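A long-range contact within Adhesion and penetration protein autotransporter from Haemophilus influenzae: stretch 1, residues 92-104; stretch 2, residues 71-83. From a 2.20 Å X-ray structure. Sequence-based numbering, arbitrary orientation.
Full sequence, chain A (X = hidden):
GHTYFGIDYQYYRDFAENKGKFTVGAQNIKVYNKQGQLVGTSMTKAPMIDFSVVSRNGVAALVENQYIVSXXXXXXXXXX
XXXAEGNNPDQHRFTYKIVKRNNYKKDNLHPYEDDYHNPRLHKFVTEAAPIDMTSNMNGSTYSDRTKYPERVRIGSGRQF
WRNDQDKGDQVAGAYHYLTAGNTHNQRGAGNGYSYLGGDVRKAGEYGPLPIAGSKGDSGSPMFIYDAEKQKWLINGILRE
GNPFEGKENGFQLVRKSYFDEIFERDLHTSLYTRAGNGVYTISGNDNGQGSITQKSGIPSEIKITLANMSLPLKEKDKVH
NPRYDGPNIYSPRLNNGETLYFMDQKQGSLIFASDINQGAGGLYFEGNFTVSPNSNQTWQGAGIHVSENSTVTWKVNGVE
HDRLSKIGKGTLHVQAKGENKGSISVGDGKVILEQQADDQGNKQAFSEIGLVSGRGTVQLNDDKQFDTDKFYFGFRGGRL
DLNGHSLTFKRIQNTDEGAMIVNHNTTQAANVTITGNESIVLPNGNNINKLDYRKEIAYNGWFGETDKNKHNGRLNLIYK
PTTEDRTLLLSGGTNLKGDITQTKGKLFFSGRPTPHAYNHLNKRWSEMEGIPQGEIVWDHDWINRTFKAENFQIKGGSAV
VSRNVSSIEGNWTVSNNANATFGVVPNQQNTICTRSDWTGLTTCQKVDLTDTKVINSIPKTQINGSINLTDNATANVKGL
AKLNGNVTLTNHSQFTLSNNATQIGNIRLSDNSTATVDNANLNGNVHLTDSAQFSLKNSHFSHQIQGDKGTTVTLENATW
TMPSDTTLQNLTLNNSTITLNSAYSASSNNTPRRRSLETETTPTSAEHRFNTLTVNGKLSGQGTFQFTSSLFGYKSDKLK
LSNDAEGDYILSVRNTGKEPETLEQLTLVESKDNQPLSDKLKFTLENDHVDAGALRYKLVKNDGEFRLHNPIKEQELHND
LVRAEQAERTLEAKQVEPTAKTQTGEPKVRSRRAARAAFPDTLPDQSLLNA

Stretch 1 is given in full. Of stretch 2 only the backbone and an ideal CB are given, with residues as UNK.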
ATOM      1  N   HIS A  92     -32.748   4.178 -44.696  1.00 17.05           N
ATOM      2  CA  HIS A  92     -34.133   3.961 -45.099  1.00 15.92           C
ATOM      3  C   HIS A  92     -34.851   5.279 -45.353  1.00 22.02           C
ATOM      4  O   HIS A  92     -35.913   5.548 -44.774  1.00 17.30           O
ATOM      5  CB  HIS A  92     -34.877   3.167 -44.027  1.00 16.33           C
ATOM      6  CG  HIS A  92     -34.373   1.771 -43.862  1.00 14.18           C
ATOM      7  ND1 HIS A  92     -34.960   0.691 -44.484  1.00 14.90           N
ATOM      8  CD2 HIS A  92     -33.321   1.282 -43.168  1.00 14.09           C
ATOM      9  CE1 HIS A  92     -34.298  -0.408 -44.168  1.00 18.71           C
ATOM     10  NE2 HIS A  92     -33.299  -0.078 -43.370  1.00 17.95           N
ATOM     11  N   ARG A  93     -34.274   6.109 -46.218  1.00 23.77           N
ATOM     12  CA  ARG A  93     -34.906   7.380 -46.538  1.00 21.14           C
ATOM     13  C   ARG A  93     -36.326   7.139 -47.067  1.00 18.55           C
ATOM     14  O   ARG A  93     -36.578   6.192 -47.815  1.00 16.89           O
ATOM     15  CB  ARG A  93     -34.065   8.189 -47.523  1.00 23.45           C
ATOM     16  CG  ARG A  93     -34.264   9.686 -47.372  1.00 23.27           C
ATOM     17  CD  ARG A  93     -33.512  10.475 -48.436  1.00 32.12           C
ATOM     18  NE  ARG A  93     -32.106  10.678 -48.098  1.00 30.79           N
ATOM     19  CZ  ARG A  93     -31.096  10.230 -48.833  1.00 28.96           C
ATOM     20  NH1 ARG A  93     -31.328   9.555 -49.957  1.00 36.93           N
ATOM     21  NH2 ARG A  93     -29.851  10.465 -48.450  1.00 19.30           N
ATOM     22  N   PHE A  94     -37.253   7.989 -46.652  1.00 13.32           N
ATOM     23  CA  PHE A  94     -38.657   7.784 -46.968  1.00 15.35           C
ATOM     24  C   PHE A  94     -39.153   8.832 -47.958  1.00 15.16           C
ATOM     25  O   PHE A  94     -38.841  10.015 -47.833  1.00 14.78           O
ATOM     26  CB  PHE A  94     -39.482   7.813 -45.686  1.00 13.97           C
ATOM     27  CG  PHE A  94     -40.914   7.416 -45.875  1.00 15.62           C
ATOM     28  CD1 PHE A  94     -41.268   6.082 -46.001  1.00 19.51           C
ATOM     29  CD2 PHE A  94     -41.910   8.376 -45.907  1.00 12.97           C
ATOM     30  CE1 PHE A  94     -42.593   5.715 -46.175  1.00 16.14           C
ATOM     31  CE2 PHE A  94     -43.228   8.020 -46.074  1.00 16.74           C
ATOM     32  CZ  PHE A  94     -43.574   6.683 -46.210  1.00 16.49           C
ATOM     33  N   THR A  95     -39.924   8.390 -48.944  1.00 16.37           N
ATOM     34  CA  THR A  95     -40.475   9.292 -49.939  1.00 14.00           C
ATOM     35  C   THR A  95     -41.847   9.788 -49.502  1.00 16.84           C
ATOM     36  O   THR A  95     -42.821   9.031 -49.513  1.00 19.03           O
ATOM     37  CB  THR A  95     -40.566   8.605 -51.321  1.00 20.90           C
ATOM     38  OG1 THR A  95     -39.267   8.121 -51.703  1.00 20.55           O
ATOM     39  CG2 THR A  95     -41.059   9.581 -52.379  1.00 16.27           C
ATOM     40  N   TYR A  96     -41.919  11.049 -49.083  1.00 14.57           N
ATOM     41  CA  TYR A  96     -43.190  11.652 -48.709  1.00 13.20           C
ATOM     42  C   TYR A  96     -43.865  12.222 -49.949  1.00 16.44           C
ATOM     43  O   TYR A  96     -43.277  13.044 -50.642  1.00 16.86           O
ATOM     44  CB  TYR A  96     -42.978  12.752 -47.664  1.00 13.18           C
ATOM     45  CG  TYR A  96     -42.465  12.218 -46.346  1.00 14.47           C
ATOM     46  CD1 TYR A  96     -43.338  11.679 -45.406  1.00 12.29           C
ATOM     47  CD2 TYR A  96     -41.111  12.240 -46.049  1.00  9.85           C
ATOM     48  CE1 TYR A  96     -42.867  11.168 -44.208  1.00 11.58           C
ATOM     49  CE2 TYR A  96     -40.635  11.747 -44.862  1.00 13.43           C
ATOM     50  CZ  TYR A  96     -41.517  11.206 -43.945  1.00 13.60           C
ATOM     51  OH  TYR A  96     -41.034  10.709 -42.768  1.00 13.09           O
ATOM     52  N   LYS A  97     -45.096  11.793 -50.222  1.00 15.97           N
ATOM     53  CA  LYS A  97     -45.806  12.201 -51.439  1.00 17.89           C
ATOM     54  C   LYS A  97     -46.737  13.388 -51.246  1.00 16.56           C
ATOM     55  O   LYS A  97     -47.494  13.446 -50.286  1.00 18.74           O
ATOM     56  CB  LYS A  97     -46.633  11.040 -51.997  1.00 17.62           C
ATOM     57  CG  LYS A  97     -45.838   9.801 -52.354  1.00 20.79           C
ATOM     58  CD  LYS A  97     -46.764   8.623 -52.656  1.00 24.90           C
ATOM     59  CE  LYS A  97     -45.975   7.336 -52.865  1.00 36.16           C
ATOM     60  NZ  LYS A  97     -46.867   6.179 -53.159  1.00 45.61           N
ATOM     61  N   ILE A  98     -46.695  14.322 -52.188  1.00 18.21           N
ATOM     62  CA  ILE A  98     -47.639  15.429 -52.230  1.00 18.40           C
ATOM     63  C   ILE A  98     -49.017  14.919 -52.664  1.00 21.47           C
ATOM     64  O   ILE A  98     -49.146  14.283 -53.711  1.00 19.04           O
ATOM     65  CB  ILE A  98     -47.156  16.521 -53.218  1.00 20.09           C
ATOM     66  CG1 ILE A  98     -45.935  17.257 -52.647  1.00 20.68           C
ATOM     67  CG2 ILE A  98     -48.281  17.500 -53.548  1.00 16.89           C
ATOM     68  CD1 ILE A  98     -45.193  18.115 -53.665  1.00 21.02           C
ATOM     69  N   VAL A  99     -50.041  15.196 -51.859  1.00 19.13           N
ATOM     70  CA  VAL A  99     -51.399  14.758 -52.163  1.00 19.01           C
ATOM     71  C   VAL A  99     -52.276  15.950 -52.514  1.00 20.92           C
ATOM     72  O   VAL A  99     -53.379  15.792 -53.027  1.00 22.21           O
ATOM     73  CB  VAL A  99     -52.028  13.992 -50.979  1.00 17.76           C
ATOM     74  CG1 VAL A  99     -51.165  12.793 -50.617  1.00 19.34           C
ATOM     75  CG2 VAL A  99     -52.202  14.905 -49.772  1.00 16.35           C
ATOM     76  N   LYS A 100     -51.778  17.145 -52.231  1.00 21.36           N
ATOM     77  CA  LYS A 100     -52.499  18.370 -52.530  1.00 17.82           C
ATOM     78  C   LYS A 100     -51.494  19.514 -52.525  1.00 21.24           C
ATOM     79  O   LYS A 100     -50.780  19.707 -51.541  1.00 20.17           O
ATOM     80  CB  LYS A 100     -53.585  18.597 -51.483  1.00 17.53           C
ATOM     81  CG  LYS A 100     -54.422  19.833 -51.703  1.00 19.25           C
ATOM     82  CD  LYS A 100     -55.209  19.727 -52.992  1.00 23.64           C
ATOM     83  CE  LYS A 100     -56.272  20.803 -53.054  1.00 25.94           C
ATOM     84  NZ  LYS A 100     -56.829  20.960 -54.420  1.00 29.23           N
ATOM     85  N   ARG A 101     -51.432  20.261 -53.629  1.00 22.99           N
ATOM     86  CA  ARG A 101     -50.422  21.308 -53.811  1.00 22.54           C
ATOM     87  C   ARG A 101     -50.762  22.596 -53.078  1.00 22.30           C
ATOM     88  O   ARG A 101     -49.872  23.316 -52.631  1.00 24.73           O
ATOM     89  CB  ARG A 101     -50.220  21.613 -55.298  1.00 23.53           C
ATOM     90  CG  ARG A 101     -49.920  20.390 -56.138  1.00 23.26           C
ATOM     91  CD  ARG A 101     -49.104  20.741 -57.367  1.00 27.57           C
ATOM     92  NE  ARG A 101     -48.161  19.668 -57.647  1.00 31.42           N
ATOM     93  CZ  ARG A 101     -46.838  19.796 -57.620  1.00 30.99           C
ATOM     94  NH1 ARG A 101     -46.269  20.965 -57.363  1.00 27.67           N
ATOM     95  NH2 ARG A 101     -46.083  18.751 -57.884  1.00 30.74           N
ATOM     96  N   ASN A 102     -52.053  22.880 -52.961  1.00 22.92           N
ATOM     97  CA  ASN A 102     -52.521  24.129 -52.379  1.00 21.05           C
ATOM     98  C   ASN A 102     -51.832  25.335 -53.007  1.00 24.66           C
ATOM     99  O   ASN A 102     -51.205  26.137 -52.319  1.00 22.75           O
ATOM    100  CB  ASN A 102     -52.347  24.127 -50.859  1.00 24.79           C
ATOM    101  CG  ASN A 102     -53.213  23.073 -50.173  1.00 26.80           C
ATOM    102  OD1 ASN A 102     -54.414  22.989 -50.417  1.00 19.48           O
ATOM    103  ND2 ASN A 102     -52.602  22.271 -49.314  1.00 22.12           N
ATOM    104  N   ASN A 103     -51.958  25.448 -54.325  1.00 26.11           N
ATOM    105  CA  ASN A 103     -51.494  26.626 -55.042  1.00 25.20           C
ATOM    106  C   ASN A 103     -52.330  27.840 -54.651  1.00 25.42           C
ATOM    107  O   ASN A 103     -53.555  27.827 -54.749  1.00 32.76           O
ATOM    108  CB  ASN A 103     -51.537  26.400 -56.558  1.00 23.98           C
ATOM    109  CG  ASN A 103     -50.553  25.335 -57.022  1.00 22.40           C
ATOM    110  OD1 ASN A 103     -49.465  25.194 -56.468  1.00 22.14           O
ATOM    111  ND2 ASN A 103     -50.933  24.582 -58.046  1.00 28.62           N
ATOM    112  N   TYR A 104     -51.651  28.879 -54.185  1.00 22.81           N
ATOM    113  CA  TYR A 104     -52.281  30.129 -53.780  1.00 29.44           C
ATOM    114  C   TYR A 104     -53.161  30.726 -54.879  1.00 29.75           C
ATOM    115  O   TYR A 104     -52.780  30.741 -56.046  1.00 28.03           O
ATOM    116  CB  TYR A 104     -51.179  31.120 -53.442  1.00 24.27           C
ATOM    117  CG  TYR A 104     -51.597  32.300 -52.618  1.00 27.67           C
ATOM    118  CD1 TYR A 104     -51.597  32.234 -51.233  1.00 21.67           C
ATOM    119  CD2 TYR A 104     -51.946  33.501 -53.223  1.00 27.44           C
ATOM    120  CE1 TYR A 104     -51.952  33.325 -50.472  1.00 28.30           C
ATOM    121  CE2 TYR A 104     -52.304  34.598 -52.471  1.00 25.81           C
ATOM    122  CZ  TYR A 104     -52.304  34.507 -51.097  1.00 30.63           C
ATOM    123  OH  TYR A 104     -52.658  35.599 -50.337  1.00 34.07           O
ATOM    124  N   UNK A  71     -42.623  27.445 -54.063  1.00 22.93           N
ATOM    125  CA  UNK A  71     -43.302  28.278 -55.058  1.00 22.01           C
ATOM    126  C   UNK A  71     -44.218  27.430 -55.951  1.00 21.05           C
ATOM    127  O   UNK A  71     -43.915  26.272 -56.253  1.00 19.27           O
ATOM    128  CB  UNK A  71     -42.276  29.025 -55.913  1.00 22.01           C
ATOM    129  N   UNK A  72     -45.340  28.012 -56.367  1.00 22.01           N
ATOM    130  CA  UNK A  72     -46.271  27.333 -57.264  1.00 21.06           C
ATOM    131  C   UNK A  72     -45.629  26.927 -58.585  1.00 26.11           C
ATOM    132  O   UNK A  72     -45.974  25.888 -59.154  1.00 26.09           O
ATOM    133  CB  UNK A  72     -47.477  28.234 -57.538  1.00 21.06           C
ATOM    134  N   UNK A  73     -44.699  27.739 -59.088  1.00 28.06           N
ATOM    135  CA  UNK A  73     -44.139  27.463 -60.406  1.00 25.21           C
ATOM    136  C   UNK A  73     -43.250  26.222 -60.418  1.00 25.26           C
ATOM    137  O   UNK A  73     -42.885  25.719 -61.478  1.00 25.79           O
ATOM    138  CB  UNK A  73     -43.339  28.673 -60.893  1.00 25.21           C
ATOM    139  N   UNK A  74     -42.924  25.711 -59.237  1.00 24.61           N
ATOM    140  CA  UNK A  74     -42.300  24.398 -59.150  1.00 21.36           C
ATOM    141  C   UNK A  74     -43.381  23.361 -59.389  1.00 28.63           C
ATOM    142  O   UNK A  74     -43.911  22.767 -58.444  1.00 31.23           O
ATOM    143  CB  UNK A  74     -41.613  24.186 -57.799  1.00 21.36           C
ATOM    144  N   UNK A  75     -43.706  23.150 -60.662  1.00 31.16           N
ATOM    145  CA  UNK A  75     -44.898  22.400 -61.041  1.00 28.72           C
ATOM    146  C   UNK A  75     -44.641  20.921 -61.286  1.00 25.26           C
ATOM    147  O   UNK A  75     -45.573  20.173 -61.565  1.00 31.56           O
ATOM    148  CB  UNK A  75     -45.512  23.018 -62.299  1.00 28.72           C
ATOM    149  N   UNK A  76     -43.388  20.496 -61.172  1.00 21.70           N
ATOM    150  CA  UNK A  76     -43.023  19.136 -61.528  1.00 20.88           C
ATOM    151  C   UNK A  76     -42.843  18.114 -60.411  1.00 26.68           C
ATOM    152  O   UNK A  76     -43.177  16.937 -60.590  1.00 27.91           O
ATOM    153  CB  UNK A  76     -41.715  19.196 -62.320  1.00 20.88           C
ATOM    154  N   UNK A  77     -42.307  18.536 -59.268  1.00 20.15           N
ATOM    155  CA  UNK A  77     -41.973  17.581 -58.211  1.00 25.01           C
ATOM    156  C   UNK A  77     -43.236  17.045 -57.552  1.00 22.36           C
ATOM    157  O   UNK A  77     -44.210  17.762 -57.414  1.00 20.56           O
ATOM    158  CB  UNK A  77     -41.067  18.232 -57.164  1.00 25.01           C
ATOM    159  N   UNK A  78     -43.217  15.777 -57.161  1.00 26.19           N
ATOM    160  CA  UNK A  78     -44.410  15.135 -56.610  1.00 25.36           C
ATOM    161  C   UNK A  78     -44.172  14.583 -55.211  1.00 24.48           C
ATOM    162  O   UNK A  78     -45.072  14.008 -54.608  1.00 22.43           O
ATOM    163  CB  UNK A  78     -44.875  14.009 -57.535  1.00 25.36           C
ATOM    164  N   UNK A  79     -42.957  14.755 -54.701  1.00 26.91           N
ATOM    165  CA  UNK A  79     -42.596  14.215 -53.396  1.00 21.24           C
ATOM    166  C   UNK A  79     -41.336  14.868 -52.848  1.00 22.02           C
ATOM    167  O   UNK A  79     -40.602  15.539 -53.579  1.00 23.43           O
ATOM    168  CB  UNK A  79     -42.402  12.700 -53.486  1.00 21.24           C
ATOM    169  N   UNK A  80     -41.093  14.676 -51.555  1.00 17.79           N
ATOM    170  CA  UNK A  80     -39.888  15.197 -50.924  1.00 16.36           C
ATOM    171  C   UNK A  80     -39.306  14.144 -50.002  1.00 17.30           C
ATOM    172  O   UNK A  80     -39.996  13.199 -49.621  1.00 16.00           O
ATOM    173  CB  UNK A  80     -40.183  16.486 -50.154  1.00 16.36           C
ATOM    174  N   UNK A  81     -38.036  14.292 -49.644  1.00 12.50           N
ATOM    175  CA  UNK A  81     -37.463  13.443 -48.609  1.00 15.54           C
ATOM    176  C   UNK A  81     -36.503  14.237 -47.742  1.00 15.25           C
ATOM    177  O   UNK A  81     -36.132  15.355 -48.089  1.00 18.87           O
ATOM    178  CB  UNK A  81     -36.748  12.241 -49.230  1.00 15.54           C
ATOM    179  N   UNK A  82     -36.102  13.656 -46.619  1.00 14.93           N
ATOM    180  CA  UNK A  82     -35.358  14.386 -45.606  1.00 13.26           C
ATOM    181  C   UNK A  82     -34.248  13.532 -45.029  1.00 17.61           C
ATOM    182  O   UNK A  82     -34.205  12.326 -45.258  1.00 21.62           O
ATOM    183  CB  UNK A  82     -36.292  14.861 -44.491  1.00 13.26           C
ATOM    184  N   UNK A  83     -33.352  14.159 -44.275  1.00 13.14           N
ATOM    185  CA  UNK A  83     -32.297  13.432 -43.597  1.00 15.64           C
ATOM    186  C   UNK A  83     -30.919  13.873 -44.031  1.00 16.73           C
ATOM    187  O   UNK A  83     -30.679  15.056 -44.281  1.00 16.52           O
ATOM    188  CB  UNK A  83     -32.457  11.930 -43.839  1.00 15.64           C
TER

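Position 71 opens a type I turn that closes at 74, and its CA-to-CB bond points away from stretch 1; it is Val71. At position 72 the bond points toward stretch 1, and the ideal CB already lies 3.8 Å from Asn103 OD1. A small residue suits so short a gap, and Ala72 fills it, its CB 3.7 Å from Asn103 OD1. A water lies 2.8 Å from Ala72 O and takes a weak hydrogen bond from Arg101 NH1. Position 73 points away; it is His73.

Positions 74 to 76 run past the Arg101 guanidinium, which needs acceptors that the backbone can supply, so many side chains would do. Asn74 gives its O to Arg101 NH1 in a weak bond of 3.2 Å, while its side chain leads away. At position 75 the CB points sideways, 5.4 Å from Arg101 NH1, and sets little demand; Val75 presents its O over one face of the guanidinium. Position 76 points away with room for a CB; the residue is Gly76.

From 77 the CB points sideways, 5.4 Å from Ile98 CD1, a distance that a long apolar or aromatic side chain could bridge. Tyr77 lays its ring face against Ile98: CD1 stands 3.9 Å from the ring centroid, a CH-pi contact. Position 78 points away and suits many residues. Thr78 works through its backbone, its O accepting from Ile98 N at 2.9 Å.

At 79 and 80 the chain pairs antiparallel with stretch 1. The CB of 79 shares a face with Lys97, beside Thr95 CG2, where a short polar or acidic residue would fit; Asp79 sets its CG 3.5 Å from Thr95 CG2. Position 80 shares the other face with Tyr96, and a branched apolar residue is apt. Val80 brings CG2 to 4.2 Å from Tyr96 CB, while two hydrogen bonds, Val80 N to Tyr96 O and Tyr96 N to Val80 O, both 2.9 Å, lock the pair.

Position 81 lies beside Arg93, whose charge favours an acid, though a polar amide could also serve. Asp81 forms a long salt bridge, OD2 to Arg93 NE at 3.9 Å, with the place of OD2 less sure. The CB of 82 points away, yet lies 5.4 Å from Tyr96 CE2, so a large apolar side chain could reach back. Phe82 does, CD2 to Tyr96 CD2 at 3.8 Å, and a water joins Phe82 N (2.9 Å) to Phe94 O (2.7 Å). At 83, phi/psi of 120/-143 would jam a CB against the preceding carbonyl O, which calls for glycine: Gly83.

Stretch 2, residues 71-83: VAHNVGYTDVDFG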
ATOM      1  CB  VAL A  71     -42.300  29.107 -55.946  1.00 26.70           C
ATOM      2  CG1 VAL A  71     -41.648  30.233 -55.143  1.00 16.56           C
ATOM      3  CG2 VAL A  71     -41.245  28.207 -56.583  1.00 21.08           C
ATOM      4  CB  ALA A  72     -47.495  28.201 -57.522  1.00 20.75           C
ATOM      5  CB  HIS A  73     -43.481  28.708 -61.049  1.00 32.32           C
ATOM      6  CG  HIS A  73     -42.054  28.945 -60.654  1.00 32.77           C
ATOM      7  ND1 HIS A  73     -41.666  30.019 -59.880  1.00 31.92           N
ATOM      8  CD2 HIS A  73     -40.916  28.281 -60.971  1.00 30.12           C
ATOM      9  CE1 HIS A  73     -40.355  29.993 -59.717  1.00 29.90           C
ATOM     10  NE2 HIS A  73     -39.877  28.945 -60.364  1.00 30.29           N
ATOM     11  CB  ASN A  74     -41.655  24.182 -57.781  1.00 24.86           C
ATOM     12  CG  ASN A  74     -40.320  24.891 -57.647  1.00 23.06           C
ATOM     13  OD1 ASN A  74     -39.634  25.137 -58.637  1.00 20.52           O
ATOM     14  ND2 ASN A  74     -39.943  25.216 -56.418  1.00 26.18           N
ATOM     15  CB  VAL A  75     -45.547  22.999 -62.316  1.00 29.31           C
ATOM     16  CG1 VAL A  75     -46.003  24.418 -62.064  1.00 19.33           C
ATOM     17  CG2 VAL A  75     -44.571  22.943 -63.481  1.00 23.65           C
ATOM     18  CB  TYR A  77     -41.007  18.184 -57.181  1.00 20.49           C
ATOM     19  CG  TYR A  77     -41.615  19.144 -56.186  1.00 21.13           C
ATOM     20  CD1 TYR A  77     -41.448  18.946 -54.816  1.00 20.71           C
ATOM     21  CD2 TYR A  77     -42.327  20.267 -56.604  1.00 21.21           C
ATOM     22  CE1 TYR A  77     -41.987  19.831 -53.891  1.00 20.72           C
ATOM     23  CE2 TYR A  77     -42.870  21.160 -55.684  1.00 19.68           C
ATOM     24  CZ  TYR A  77     -42.699  20.935 -54.326  1.00 20.87           C
ATOM     25  OH  TYR A  77     -43.236  21.804 -53.393  1.00 16.70           O
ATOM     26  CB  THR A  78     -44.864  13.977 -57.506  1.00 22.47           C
ATOM     27  OG1 THR A  78     -43.770  13.069 -57.689  1.00 24.55           O
ATOM     28  CG2 THR A  78     -45.297  14.500 -58.853  1.00 21.19           C
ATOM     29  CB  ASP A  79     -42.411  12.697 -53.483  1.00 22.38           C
ATOM     30  CG  ASP A  79     -41.511  12.280 -54.626  1.00 25.32           C
ATOM     31  OD1 ASP A  79     -40.386  12.810 -54.721  1.00 30.70           O
ATOM     32  OD2 ASP A  79     -41.926  11.418 -55.430  1.00 29.75           O
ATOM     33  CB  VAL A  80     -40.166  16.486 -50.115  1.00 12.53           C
ATOM     34  CG1 VAL A  80     -40.473  17.651 -51.055  1.00 14.45           C
ATOM     35  CG2 VAL A  80     -41.304  16.274 -49.132  1.00 15.13           C
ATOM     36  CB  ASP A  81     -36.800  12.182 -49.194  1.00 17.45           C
ATOM     37  CG  ASP A  81     -35.684  12.497 -50.167  1.00 25.17           C
ATOM     38  OD1 ASP A  81     -35.514  13.682 -50.537  1.00 23.64           O
ATOM     39  OD2 ASP A  81     -34.979  11.550 -50.572  1.00 32.61           O
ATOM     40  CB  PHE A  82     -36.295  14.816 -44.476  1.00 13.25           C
ATOM     41  CG  PHE A  82     -37.461  15.643 -44.937  1.00 13.20           C
ATOM     42  CD1 PHE A  82     -37.354  17.020 -45.041  1.00 15.06           C
ATOM     43  CD2 PHE A  82     -38.668  15.040 -45.262  1.00 10.96           C
ATOM     44  CE1 PHE A  82     -38.429  17.786 -45.467  1.00 13.31           C
ATOM     45  CE2 PHE A  82     -39.742  15.791 -45.689  1.00 12.37           C
ATOM     46  CZ  PHE A  82     -39.623  17.173 -45.788  1.00 13.96           C
TER
HETATM   47  O   HOH W   1     -47.354  23.510 -58.545  1.00 27.16           O
HETATM   48  O   HOH W   2     -37.338  11.171 -45.956  1.00 11.08           O
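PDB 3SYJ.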